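PDB 7AKC: phenolpthiocerol synthesis type-I polyketide synthase ppsA from Mycobacterium bovis, which probably extends long-chain acyl starters while building the lipid core of phthiocerols and phenolphthiocerols, and is represented here by its extender-unit acyltransferase domain. Local coordinates for residues 129-133 / 228-233; 26-30 / 112-118; 243-247 / 263-269; 221-226 / 258-264. All coordinates share one frame. Residue numbers count along the deposited sequence, not the author numbering.

Contact 1. Residues 129-133 / 228-233; sequences EGLRV and ELADLT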
loop_
_atom_site.group_PDB
_atom_site.type_symbol
_atom_site.label_atom_id
_atom_site.label_comp_id
_atom_site.label_asym_id
_atom_site.label_seq_id
_atom_site.Cartn_x
_atom_site.Cartn_y
_atom_site.Cartn_z
ATOM N N GLU A 129 5.803 -18.192 1.158
ATOM C CA GLU A 129 6.753 -17.193 0.658
ATOM C C GLU A 129 6.327 -15.782 1.028
ATOM O O GLU A 129 7.179 -14.981 1.390
ATOM C CB GLU A 129 6.968 -17.310 -0.862
ATOM C CG GLU A 129 8.047 -18.313 -1.236
ATOM C CD GLU A 129 8.129 -18.672 -2.708
ATOM O OE1 GLU A 129 7.250 -18.235 -3.483
ATOM O OE2 GLU A 129 9.057 -19.431 -3.077
ATOM N N GLY A 130 5.025 -15.509 0.989
ATOM C CA GLY A 130 4.470 -14.217 1.368
ATOM C C GLY A 130 4.708 -13.968 2.846
ATOM O O GLY A 130 5.199 -12.907 3.232
ATOM N N LEU A 131 4.439 -14.984 3.677
ATOM C CA LEU A 131 4.686 -14.889 5.115
ATOM C C LEU A 131 6.169 -14.731 5.421
ATOM O O LEU A 131 6.510 -14.086 6.404
ATOM C CB LEU A 131 4.148 -16.117 5.867
ATOM C CG LEU A 131 2.640 -16.352 5.797
ATOM C CD1 LEU A 131 2.251 -17.580 6.553
ATOM C CD2 LEU A 131 1.863 -15.160 6.290
ATOM N N ARG A 132 7.046 -15.295 4.586
ATOM C CA ARG A 132 8.485 -15.198 4.769
ATOM C C ARG A 132 8.931 -13.781 4.431
ATOM O O ARG A 132 9.707 -13.196 5.188
ATOM C CB ARG A 132 9.205 -16.196 3.874
ATOM C CG ARG A 132 10.678 -16.368 4.232
ATOM C CD ARG A 132 11.417 -16.751 2.974
ATOM N NE ARG A 132 12.868 -16.628 3.109
ATOM C CZ ARG A 132 13.727 -16.874 2.123
ATOM N NH1 ARG A 132 15.033 -16.769 2.331
ATOM N NH2 ARG A 132 13.286 -17.234 0.920
ATOM N N VAL A 133 8.395 -13.187 3.350
ATOM C CA VAL A 133 8.712 -11.791 3.030
ATOM C C VAL A 133 8.231 -10.884 4.178
ATOM O O VAL A 133 8.992 -10.059 4.655
ATOM C CB VAL A 133 8.117 -11.347 1.669
ATOM C CG1 VAL A 133 8.292 -9.847 1.463
ATOM C CG2 VAL A 133 8.767 -12.112 0.534
ATOM N N GLU A 228 18.622 -11.551 2.515
ATOM C CA GLU A 228 17.800 -12.522 3.237
ATOM C C GLU A 228 16.687 -13.164 2.408
ATOM O O GLU A 228 16.183 -14.228 2.784
ATOM C CB GLU A 228 17.227 -11.906 4.519
ATOM C CG GLU A 228 18.301 -11.481 5.504
ATOM C CD GLU A 228 17.783 -10.945 6.825
ATOM O OE1 GLU A 228 18.557 -10.269 7.541
ATOM O OE2 GLU A 228 16.603 -11.208 7.148
ATOM N N LEU A 229 16.317 -12.536 1.286
ATOM C CA LEU A 229 15.295 -13.057 0.383
ATOM C C LEU A 229 15.882 -13.485 -0.978
ATOM O O LEU A 229 15.127 -13.664 -1.930
ATOM C CB LEU A 229 14.193 -12.009 0.169
ATOM C CG LEU A 229 13.419 -11.582 1.407
ATOM C CD1 LEU A 229 12.753 -10.237 1.188
ATOM C CD2 LEU A 229 12.381 -12.600 1.781
ATOM N N ALA A 230 17.216 -13.682 -1.062
ATOM C CA ALA A 230 17.901 -14.085 -2.301
ATOM C C ALA A 230 17.320 -15.306 -2.996
ATOM O O ALA A 230 17.154 -15.283 -4.223
ATOM C CB ALA A 230 19.382 -14.290 -2.044
ATOM N N ASP A 231 16.940 -16.333 -2.231
ATOM C CA ASP A 231 16.411 -17.555 -2.837
ATOM C C ASP A 231 14.907 -17.547 -3.099
ATOM O O ASP A 231 14.347 -18.620 -3.323
ATOM C CB ASP A 231 16.803 -18.802 -2.037
ATOM C CG ASP A 231 16.221 -18.868 -0.641
ATOM O OD1 ASP A 231 15.874 -17.807 -0.096
ATOM O OD2 ASP A 231 16.124 -19.989 -0.090
ATOM N N LEU A 232 14.254 -16.368 -3.144
ATOM C CA LEU A 232 12.827 -16.326 -3.477
ATOM C C LEU A 232 12.636 -16.768 -4.904
ATOM O O LEU A 232 13.393 -16.337 -5.771
ATOM C CB LEU A 232 12.251 -14.904 -3.352
ATOM C CG LEU A 232 11.602 -14.541 -2.038
ATOM C CD1 LEU A 232 10.887 -13.218 -2.177
ATOM C CD2 LEU A 232 10.614 -15.595 -1.563
ATOM N N THR A 233 11.644 -17.620 -5.159
ATOM C CA THR A 233 11.377 -18.078 -6.516
ATOM C C THR A 233 9.993 -17.663 -6.961
ATOM O O THR A 233 9.072 -18.497 -7.029
ATOM C CB THR A 233 11.594 -19.587 -6.671
ATOM O OG1 THR A 233 10.664 -20.311 -5.862
ATOM C CG2 THR A 233 13.023 -20.020 -6.369
#
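A loop packs here against one face of a helix at the periphery of the domain: residues 228-233, leaving helix 222-228, lie along the first turns of helix 127-141. L229 to L232 form a type I beta turn, with L232 N bonded to L229 O at 3.1 Å, and the turn brings its two leucines to the helix together. V133 meets both, its CG2 lying 3.9 Å from L229 CD2 and 3.6 Å from L232 CD1, while E129 CG lies 3.8 Å from L232 CD2. W260 of helix 257-265 borders this apolar patch. R132 seals the outer side with a salt bridge in which NH1 and NH2 each donate to D231 OD1 at 2.8 Å; L229 CA lies over one face of its guanidinium. T233 OG1 gives E129 OE2 a weak 3.3 Å hydrogen bond. E129, R132 and V133 share a face through i, i+3 and i+4 spacing. Such docking of a helix-to-strand connection, here toward strand 240-242, onto a layer helix belongs to the alpha/beta acyltransferase fold.

Contact 2. Residues 26-30 / 112-118; sequences VYSGR and SMGEVAA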
loop_
_atom_site.group_PDB
_atom_site.type_symbol
_atom_site.label_atom_id
_atom_site.label_comp_id
_atom_site.label_asym_id
_atom_site.label_seq_id
_atom_site.Cartn_x
_atom_site.Cartn_y
_atom_site.Cartn_z
ATOM N N VAL A 26 -8.373 -5.235 -3.333
ATOM C CA VAL A 26 -7.374 -4.277 -2.902
ATOM C C VAL A 26 -6.868 -4.642 -1.505
ATOM O O VAL A 26 -7.669 -4.808 -0.594
ATOM C CB VAL A 26 -7.901 -2.829 -2.962
ATOM C CG1 VAL A 26 -6.812 -1.855 -2.519
ATOM C CG2 VAL A 26 -8.408 -2.472 -4.377
ATOM N N TYR A 27 -5.542 -4.781 -1.356
ATOM C CA TYR A 27 -4.921 -5.165 -0.097
ATOM C C TYR A 27 -4.195 -3.985 0.489
ATOM O O TYR A 27 -3.224 -3.524 -0.103
ATOM C CB TYR A 27 -3.968 -6.345 -0.326
ATOM C CG TYR A 27 -4.742 -7.559 -0.780
ATOM C CD1 TYR A 27 -5.304 -8.431 0.142
ATOM C CD2 TYR A 27 -5.020 -7.765 -2.126
ATOM C CE1 TYR A 27 -6.065 -9.523 -0.268
ATOM C CE2 TYR A 27 -5.843 -8.813 -2.547
ATOM C CZ TYR A 27 -6.344 -9.704 -1.615
ATOM O OH TYR A 27 -7.111 -10.762 -2.020
ATOM N N SER A 28 -4.661 -3.483 1.638
ATOM C CA SER A 28 -4.025 -2.311 2.239
ATOM C C SER A 28 -2.725 -2.708 2.959
ATOM O O SER A 28 -2.565 -3.878 3.331
ATOM C CB SER A 28 -4.994 -1.628 3.199
ATOM O OG SER A 28 -5.207 -2.400 4.366
ATOM N N GLY A 29 -1.846 -1.726 3.196
ATOM C CA GLY A 29 -0.569 -1.944 3.867
ATOM C C GLY A 29 -0.648 -2.082 5.370
ATOM O O GLY A 29 -0.148 -3.059 5.939
ATOM N N ARG A 30 -1.255 -1.103 6.035
ATOM C CA ARG A 30 -1.410 -1.160 7.488
ATOM C C ARG A 30 -2.864 -0.862 7.794
ATOM O O ARG A 30 -3.203 0.252 8.184
ATOM C CB ARG A 30 -0.442 -0.186 8.217
ATOM C CG ARG A 30 -0.062 -0.595 9.670
ATOM C CD ARG A 30 -1.240 -0.466 10.609
ATOM N NE ARG A 30 -0.916 -0.578 12.037
ATOM C CZ ARG A 30 -1.834 -0.641 13.000
ATOM N NH1 ARG A 30 -3.130 -0.622 12.696
ATOM N NH2 ARG A 30 -1.466 -0.744 14.272
ATOM N N SER A 112 1.157 -0.341 -0.433
ATOM C CA SER A 112 2.256 -0.380 0.510
ATOM C C SER A 112 2.631 -1.850 0.893
ATOM O O SER A 112 2.742 -2.698 0.010
ATOM C CB SER A 112 1.935 0.528 1.714
ATOM O OG SER A 112 2.951 0.515 2.713
ATOM N N MET A 113 2.729 -2.170 2.176
ATOM C CA MET A 113 3.030 -3.520 2.645
ATOM C C MET A 113 2.001 -4.577 2.173
ATOM O O MET A 113 2.307 -5.763 2.157
ATOM C CB MET A 113 3.198 -3.518 4.169
ATOM C CG MET A 113 4.104 -2.408 4.690
ATOM S SD MET A 113 5.860 -2.717 4.389
ATOM C CE MET A 113 6.135 -1.700 2.849
ATOM N N GLY A 114 0.837 -4.134 1.705
ATOM C CA GLY A 114 -0.224 -4.989 1.189
ATOM C C GLY A 114 0.092 -5.668 -0.132
ATOM O O GLY A 114 -0.617 -6.594 -0.533
ATOM N N GLU A 115 1.129 -5.184 -0.854
ATOM C CA GLU A 115 1.518 -5.782 -2.138
ATOM C C GLU A 115 2.029 -7.223 -1.943
ATOM O O GLU A 115 1.903 -8.032 -2.856
ATOM C CB GLU A 115 2.543 -4.898 -2.877
ATOM C CG GLU A 115 2.913 -5.453 -4.241
ATOM C CD GLU A 115 3.283 -4.346 -5.207
ATOM O OE1 GLU A 115 4.426 -4.374 -5.707
ATOM O OE2 GLU A 115 2.432 -3.468 -5.474
ATOM N N VAL A 116 2.544 -7.580 -0.748
ATOM C CA VAL A 116 2.936 -8.984 -0.496
ATOM C C VAL A 116 1.699 -9.880 -0.606
ATOM O O VAL A 116 1.719 -10.874 -1.350
ATOM C CB VAL A 116 3.645 -9.193 0.860
ATOM C CG1 VAL A 116 3.794 -10.686 1.173
ATOM C CG2 VAL A 116 5.001 -8.524 0.858
ATOM N N ALA A 117 0.612 -9.522 0.102
ATOM C CA ALA A 117 -0.601 -10.351 0.073
ATOM C C ALA A 117 -1.223 -10.415 -1.306
ATOM O O ALA A 117 -1.734 -11.472 -1.698
ATOM C CB ALA A 117 -1.614 -9.843 1.084
ATOM N N ALA A 118 -1.164 -9.298 -2.051
ATOM C CA ALA A 118 -1.684 -9.221 -3.413
ATOM C C ALA A 118 -0.846 -10.122 -4.308
ATOM O O ALA A 118 -1.417 -10.857 -5.108
ATOM C CB ALA A 118 -1.646 -7.775 -3.929
#
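Strand 23-27 of the parallel sheet runs out over a segment that fits the nucleophile elbow of acyltransferases, the tight GxSxG turn whose serine would be S112. Y27, at the strand's end, turns its side chain onto the helix after the elbow: CD1 is 4.1 Å from A117 CB and CD2 3.8 Å from A118 CB, while its hydroxyl bonds to T95. Y27 O receives a CA-H...O contact from G114 CA at 3.6 Å. S28 turns its side chain away, and its O comes within 3.4 Å of G114 CA. G29 then crosses the elbow, its CA only 4.1 Å from G114 CA. S112, with positive phi (53°), bonds through OG to H214, as expected of a Ser-His pair. In related acyltransferases, backbone amides equivalent to those of M113, after the nucleophile, and probably R30 form the oxyanion hole. Glycines on both sides allow so close a crossing: a CB on G29 would sit 2.7 Å from S112 CB, and one on G114 2.2 Å from Y27 O.

Contact 3. Residues 243-247 / 263-269; sequences STTYA and NMRNPVH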
loop_
_atom_site.group_PDB
_atom_site.type_symbol
_atom_site.label_atom_id
_atom_site.label_comp_id
_atom_site.label_asym_id
_atom_site.label_seq_id
_atom_site.Cartn_x
_atom_site.Cartn_y
_atom_site.Cartn_z
ATOM N N SER A 243 1.134 -3.535 -9.867
ATOM C CA SER A 243 1.995 -3.149 -8.741
ATOM C C SER A 243 1.861 -1.655 -8.467
ATOM O O SER A 243 1.701 -0.861 -9.385
ATOM C CB SER A 243 3.448 -3.443 -9.095
ATOM O OG SER A 243 4.335 -3.079 -8.052
ATOM N N THR A 244 1.986 -1.270 -7.209
ATOM C CA THR A 244 2.026 0.131 -6.818
ATOM C C THR A 244 3.488 0.563 -6.543
ATOM O O THR A 244 3.738 1.705 -6.097
ATOM C CB THR A 244 1.159 0.341 -5.563
ATOM O OG1 THR A 244 1.608 -0.511 -4.476
ATOM C CG2 THR A 244 -0.363 0.148 -5.855
ATOM N N THR A 245 4.458 -0.295 -6.817
ATOM C CA THR A 245 5.854 -0.025 -6.557
ATOM C C THR A 245 6.528 0.976 -7.492
ATOM O O THR A 245 7.359 1.800 -7.026
ATOM C CB THR A 245 6.625 -1.348 -6.544
ATOM O OG1 THR A 245 6.138 -2.130 -5.437
ATOM C CG2 THR A 245 8.144 -1.147 -6.414
ATOM N N TYR A 246 6.190 0.885 -8.777
ATOM C CA TYR A 246 6.873 1.696 -9.807
ATOM C C TYR A 246 5.976 2.767 -10.428
ATOM O O TYR A 246 4.782 2.547 -10.604
ATOM C CB TYR A 246 7.397 0.773 -10.910
ATOM C CG TYR A 246 8.170 -0.419 -10.415
ATOM C CD1 TYR A 246 9.516 -0.311 -10.116
ATOM C CD2 TYR A 246 7.561 -1.649 -10.249
ATOM C CE1 TYR A 246 10.239 -1.396 -9.659
ATOM C CE2 TYR A 246 8.270 -2.743 -9.789
ATOM C CZ TYR A 246 9.613 -2.616 -9.493
ATOM O OH TYR A 246 10.327 -3.684 -9.041
ATOM N N ALA A 247 6.591 3.896 -10.772
ATOM C CA ALA A 247 5.851 4.960 -11.458
ATOM C C ALA A 247 5.408 4.474 -12.844
ATOM O O ALA A 247 4.379 4.913 -13.333
ATOM C CB ALA A 247 6.726 6.214 -11.615
ATOM N N ASN A 263 10.114 -1.920 -3.163
ATOM C CA ASN A 263 8.741 -1.626 -2.748
ATOM C C ASN A 263 8.663 -0.919 -1.390
ATOM O O ASN A 263 7.861 0.009 -1.212
ATOM C CB ASN A 263 7.886 -2.909 -2.774
ATOM C CG ASN A 263 6.595 -2.786 -2.028
ATOM O OD1 ASN A 263 6.537 -3.070 -0.817
ATOM N ND2 ASN A 263 5.576 -2.266 -2.697
ATOM N N MET A 264 9.513 -1.342 -0.461
ATOM C CA MET A 264 9.498 -0.751 0.905
ATOM C C MET A 264 10.024 0.696 0.906
ATOM O O MET A 264 9.653 1.426 1.815
ATOM C CB MET A 264 10.317 -1.619 1.871
ATOM C CG MET A 264 11.804 -1.488 1.717
ATOM S SD MET A 264 12.686 -2.705 2.706
ATOM C CE MET A 264 11.854 -2.517 4.278
ATOM N N ARG A 265 10.834 1.086 -0.075
ATOM C CA ARG A 265 11.433 2.450 -0.113
ATOM C C ARG A 265 10.641 3.359 -1.051
ATOM O O ARG A 265 10.407 4.511 -0.688
ATOM C CB ARG A 265 12.882 2.369 -0.600
ATOM C CG ARG A 265 13.531 3.697 -0.950
ATOM C CD ARG A 265 13.539 4.642 0.228
ATOM N NE ARG A 265 14.099 5.928 -0.141
ATOM C CZ ARG A 265 13.397 6.961 -0.580
ATOM N NH1 ARG A 265 12.084 6.876 -0.703
ATOM N NH2 ARG A 265 14.015 8.082 -0.888
ATOM N N ASN A 266 10.259 2.851 -2.228
ATOM C CA ASN A 266 9.605 3.709 -3.205
ATOM C C ASN A 266 8.286 4.255 -2.700
ATOM O O ASN A 266 7.617 3.604 -1.890
ATOM C CB ASN A 266 9.307 2.901 -4.480
ATOM C CG ASN A 266 10.456 2.813 -5.442
ATOM O OD1 ASN A 266 11.596 3.178 -5.138
ATOM N ND2 ASN A 266 10.185 2.257 -6.616
ATOM N N PRO A 267 7.839 5.398 -3.245
ATOM C CA PRO A 267 6.463 5.831 -2.978
ATOM C C PRO A 267 5.461 4.745 -3.433
ATOM O O PRO A 267 5.776 3.845 -4.239
ATOM C CB PRO A 267 6.270 7.067 -3.883
ATOM C CG PRO A 267 7.546 7.372 -4.457
ATOM C CD PRO A 267 8.515 6.247 -4.232
ATOM N N VAL A 268 4.267 4.805 -2.879
ATOM C CA VAL A 268 3.186 3.841 -3.208
ATOM C C VAL A 268 2.308 4.502 -4.279
ATOM O O VAL A 268 1.637 5.516 -3.987
ATOM C CB VAL A 268 2.339 3.564 -1.963
ATOM C CG1 VAL A 268 1.163 2.644 -2.327
ATOM C CG2 VAL A 268 3.189 2.981 -0.824
ATOM N N HIS A 269 2.352 3.978 -5.510
ATOM C CA HIS A 269 1.644 4.562 -6.661
ATOM C C HIS A 269 0.206 4.068 -6.705
ATOM O O HIS A 269 -0.207 3.390 -7.641
ATOM C CB HIS A 269 2.450 4.272 -7.976
ATOM C CG HIS A 269 3.841 4.837 -7.938
ATOM N ND1 HIS A 269 4.903 4.156 -7.349
ATOM C CD2 HIS A 269 4.270 6.079 -8.300
ATOM C CE1 HIS A 269 5.951 4.975 -7.426
ATOM N NE2 HIS A 269 5.627 6.126 -8.024
HETATM O O HOH W 1 3.519 -0.081 -2.573
#
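One carbonyl, T244 O, accepts two hydrogen bonds from the same histidine: the backbone H269 N donates at 2.7 Å and the ring H269 ND1 at 3.0 Å. This double grip fixes H269 at the N-cap position of helix 270-278, with the peptide from Y246 to A247 over one face of its ring and A247 N 3.6 Å from H269 CE1. Within the loop S243 forms an ST turn, its OG accepting from T245 N at 3.0 Å. T245 is held twice more, its O by N266 ND2 at 2.9 Å and its OG1 by N263 ND2 at 2.8 Å. A water donates to T244 OG1 at 2.7 Å and accepts a weak hydrogen bond from N263 ND2 at 3.0 Å; T244 OG1 also bonds to the carbonyl of G110. The contact thus tethers the last turn of helix 257-265 and the link to helix 270-278 to the loop after strand 240-242. That link borders the probable active site: N266 O accepts from H214 ND1, and V268 touches S112. E115 of helix 115-121 bonds to S243, T244 and T245, while V268 pairs through its backbone with strand 171-177, joining the parallel-sheet core to the antiparallel sheet.

Contact 4. Residues 221-226 / 258-264; sequences LQPAMR and EHWATNM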
loop_
_atom_site.group_PDB
_atom_site.type_symbol
_atom_site.label_atom_id
_atom_site.label_comp_id
_atom_site.label_asym_id
_atom_site.label_seq_id
_atom_site.Cartn_x
_atom_site.Cartn_y
_atom_site.Cartn_z
ATOM N N LEU A 221 17.918 -0.610 4.988
ATOM C CA LEU A 221 17.385 -1.988 5.145
ATOM C C LEU A 221 17.374 -2.739 3.805
ATOM O O LEU A 221 17.127 -3.945 3.824
ATOM C CB LEU A 221 15.969 -1.931 5.717
ATOM C CG LEU A 221 15.753 -1.034 6.932
ATOM C CD1 LEU A 221 14.299 -1.076 7.354
ATOM C CD2 LEU A 221 16.645 -1.454 8.083
ATOM N N GLN A 222 17.627 -2.046 2.704
ATOM C CA GLN A 222 17.527 -2.695 1.372
ATOM C C GLN A 222 18.640 -3.746 1.195
ATOM O O GLN A 222 18.293 -4.807 0.693
ATOM C CB GLN A 222 17.506 -1.660 0.250
ATOM C CG GLN A 222 16.293 -0.750 0.269
ATOM C CD GLN A 222 16.359 0.225 -0.876
ATOM O OE1 GLN A 222 17.330 0.954 -1.037
ATOM N NE2 GLN A 222 15.328 0.227 -1.701
ATOM N N PRO A 223 19.934 -3.550 1.580
ATOM C CA PRO A 223 20.902 -4.643 1.388
ATOM C C PRO A 223 20.496 -5.912 2.118
ATOM O O PRO A 223 20.632 -7.002 1.555
ATOM C CB PRO A 223 22.212 -4.059 1.930
ATOM C CG PRO A 223 22.053 -2.580 1.765
ATOM C CD PRO A 223 20.596 -2.351 2.134
ATOM N N ALA A 224 19.985 -5.782 3.351
ATOM C CA ALA A 224 19.532 -6.919 4.162
ATOM C C ALA A 224 18.385 -7.634 3.451
ATOM O O ALA A 224 18.398 -8.865 3.341
ATOM N N MET A 225 17.440 -6.870 2.885
ATOM C CA MET A 225 16.313 -7.435 2.152
ATOM C C MET A 225 16.787 -8.230 0.956
ATOM O O MET A 225 16.345 -9.362 0.770
ATOM C CB MET A 225 15.331 -6.343 1.705
ATOM C CG MET A 225 14.533 -5.789 2.866
ATOM S SD MET A 225 13.122 -6.843 3.338
ATOM C CE MET A 225 12.110 -6.721 1.849
ATOM N N ARG A 226 17.689 -7.656 0.154
ATOM C CA ARG A 226 18.178 -8.345 -1.036
ATOM C C ARG A 226 18.941 -9.617 -0.675
ATOM O O ARG A 226 18.905 -10.589 -1.435
ATOM C CB ARG A 226 19.038 -7.412 -1.896
ATOM C CG ARG A 226 18.285 -6.209 -2.429
ATOM C CD ARG A 226 19.281 -5.215 -2.964
ATOM N NE ARG A 226 18.666 -3.965 -3.407
ATOM C CZ ARG A 226 19.113 -2.756 -3.079
ATOM N NH1 ARG A 226 20.168 -2.622 -2.279
ATOM N NH2 ARG A 226 18.499 -1.672 -3.533
ATOM N N GLU A 258 14.719 -8.033 -4.931
ATOM C CA GLU A 258 14.920 -6.681 -5.428
ATOM C C GLU A 258 13.596 -5.930 -5.437
ATOM O O GLU A 258 13.561 -4.786 -4.964
ATOM C CB GLU A 258 15.585 -6.666 -6.822
ATOM C CG GLU A 258 15.988 -5.263 -7.254
ATOM C CD GLU A 258 16.920 -4.523 -6.308
ATOM O OE1 GLU A 258 18.140 -4.804 -6.344
ATOM O OE2 GLU A 258 16.435 -3.667 -5.530
ATOM N N HIS A 259 12.508 -6.586 -5.906
ATOM C CA HIS A 259 11.177 -5.996 -5.876
ATOM C C HIS A 259 10.753 -5.625 -4.441
ATOM O O HIS A 259 10.263 -4.521 -4.251
ATOM C CB HIS A 259 10.118 -6.920 -6.489
ATOM C CG HIS A 259 8.759 -6.284 -6.515
ATOM N ND1 HIS A 259 8.422 -5.355 -7.480
ATOM C CD2 HIS A 259 7.724 -6.414 -5.653
ATOM C CE1 HIS A 259 7.189 -4.963 -7.191
ATOM N NE2 HIS A 259 6.728 -5.585 -6.104
ATOM N N TRP A 260 10.906 -6.526 -3.452
ATOM C CA TRP A 260 10.484 -6.197 -2.073
ATOM C C TRP A 260 11.356 -5.137 -1.402
ATOM O O TRP A 260 10.819 -4.254 -0.714
ATOM C CB TRP A 260 10.334 -7.478 -1.219
ATOM C CG TRP A 260 9.361 -8.437 -1.851
ATOM C CD1 TRP A 260 9.641 -9.668 -2.380
ATOM C CD2 TRP A 260 7.981 -8.171 -2.156
ATOM N NE1 TRP A 260 8.512 -10.195 -2.977
ATOM C CE2 TRP A 260 7.481 -9.294 -2.855
ATOM C CE3 TRP A 260 7.135 -7.067 -1.955
ATOM C CZ2 TRP A 260 6.179 -9.336 -3.352
ATOM C CZ3 TRP A 260 5.836 -7.137 -2.402
ATOM C CH2 TRP A 260 5.375 -8.252 -3.111
ATOM N N ALA A 261 12.673 -5.128 -1.699
ATOM C CA ALA A 261 13.579 -4.070 -1.202
ATOM C C ALA A 261 13.193 -2.715 -1.820
ATOM O O ALA A 261 13.197 -1.688 -1.133
ATOM C CB ALA A 261 15.024 -4.404 -1.565
ATOM N N THR A 262 12.813 -2.720 -3.107
ATOM C CA THR A 262 12.420 -1.493 -3.789
ATOM C C THR A 262 11.072 -0.992 -3.313
ATOM O O THR A 262 10.891 0.208 -3.089
ATOM C CB THR A 262 12.445 -1.724 -5.304
ATOM O OG1 THR A 262 13.792 -1.944 -5.721
ATOM C CG2 THR A 262 11.824 -0.568 -6.093
ATOM N N ASN A 263 10.114 -1.920 -3.163
ATOM C CA ASN A 263 8.741 -1.626 -2.748
ATOM C C ASN A 263 8.663 -0.919 -1.390
ATOM O O ASN A 263 7.861 0.009 -1.212
ATOM C CB ASN A 263 7.886 -2.909 -2.774
ATOM C CG ASN A 263 6.595 -2.786 -2.028
ATOM O OD1 ASN A 263 6.537 -3.070 -0.817
ATOM N ND2 ASN A 263 5.576 -2.266 -2.697
ATOM N N MET A 264 9.513 -1.342 -0.461
ATOM C CA MET A 264 9.498 -0.751 0.905
ATOM C C MET A 264 10.024 0.696 0.906
ATOM O O MET A 264 9.653 1.426 1.815
ATOM C CB MET A 264 10.317 -1.619 1.871
ATOM C CG MET A 264 11.804 -1.488 1.717
ATOM S SD MET A 264 12.686 -2.705 2.706
ATOM C CE MET A 264 11.854 -2.517 4.278
#
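M225 is the apolar centre of an antiparallel helix pair in the helical layer of the alpha/beta acyltransferase fold. Its CB rests 3.8 Å from A261 CB, its CE reaches W260 CB at 3.6 Å and its CG lies 3.6 Å from M264 SD, so that one side chain touches residues spread over about one turn of helix 257-265. Over the segments compared, the axes approach to 8.5 Å with 155° between their directions, and the small A261 facing the partner lets the backbones come close, with Q222 CA 4.9 Å from A261 CA. At one end L221 CD1 extends the apolar strip to M264 CE at 4.2 Å; at the other, the aliphatic part of R226 covers the alanine, R226 CG lying 3.8 Å from A261 CB. Helix 127-141 adjoins this core, with R137 and L140 against M225 and M141 against L221. At the polar edge Q222 NE2 donates to the backbone A261 O at 2.9 Å, nearly linear at 174°. Toward the exposed end R226 forms a salt bridge with E258: R226 NE donates to E258 OE2 at 3.1 Å, and R226 NH2 adds a weak bond to that oxygen at 3.5 Å.

Overall arrangement
Contact 2, whose centre lies about 5 Å from that of the chain, opens first along the chain and closes before the others begin. Contact 4 alternates its segments with those of contacts 1 and 3, and it shares N263 and M264 of helix 257-265 with contact 3. The centres of contacts 2 and 3 lie about 11 Å apart, as do those of contacts 1 and 4; the centres of contacts 1 and 3 stand about 18 Å apart, without touching. E115 joins contact 2 to contact 3 through S243 and T245, and to contact 4 through H259, while W260 packs on V116, V133 and L232. Helix 257-265 thus links the probable catalytic elbow to the outer helical layer of a single acyltransferase domain.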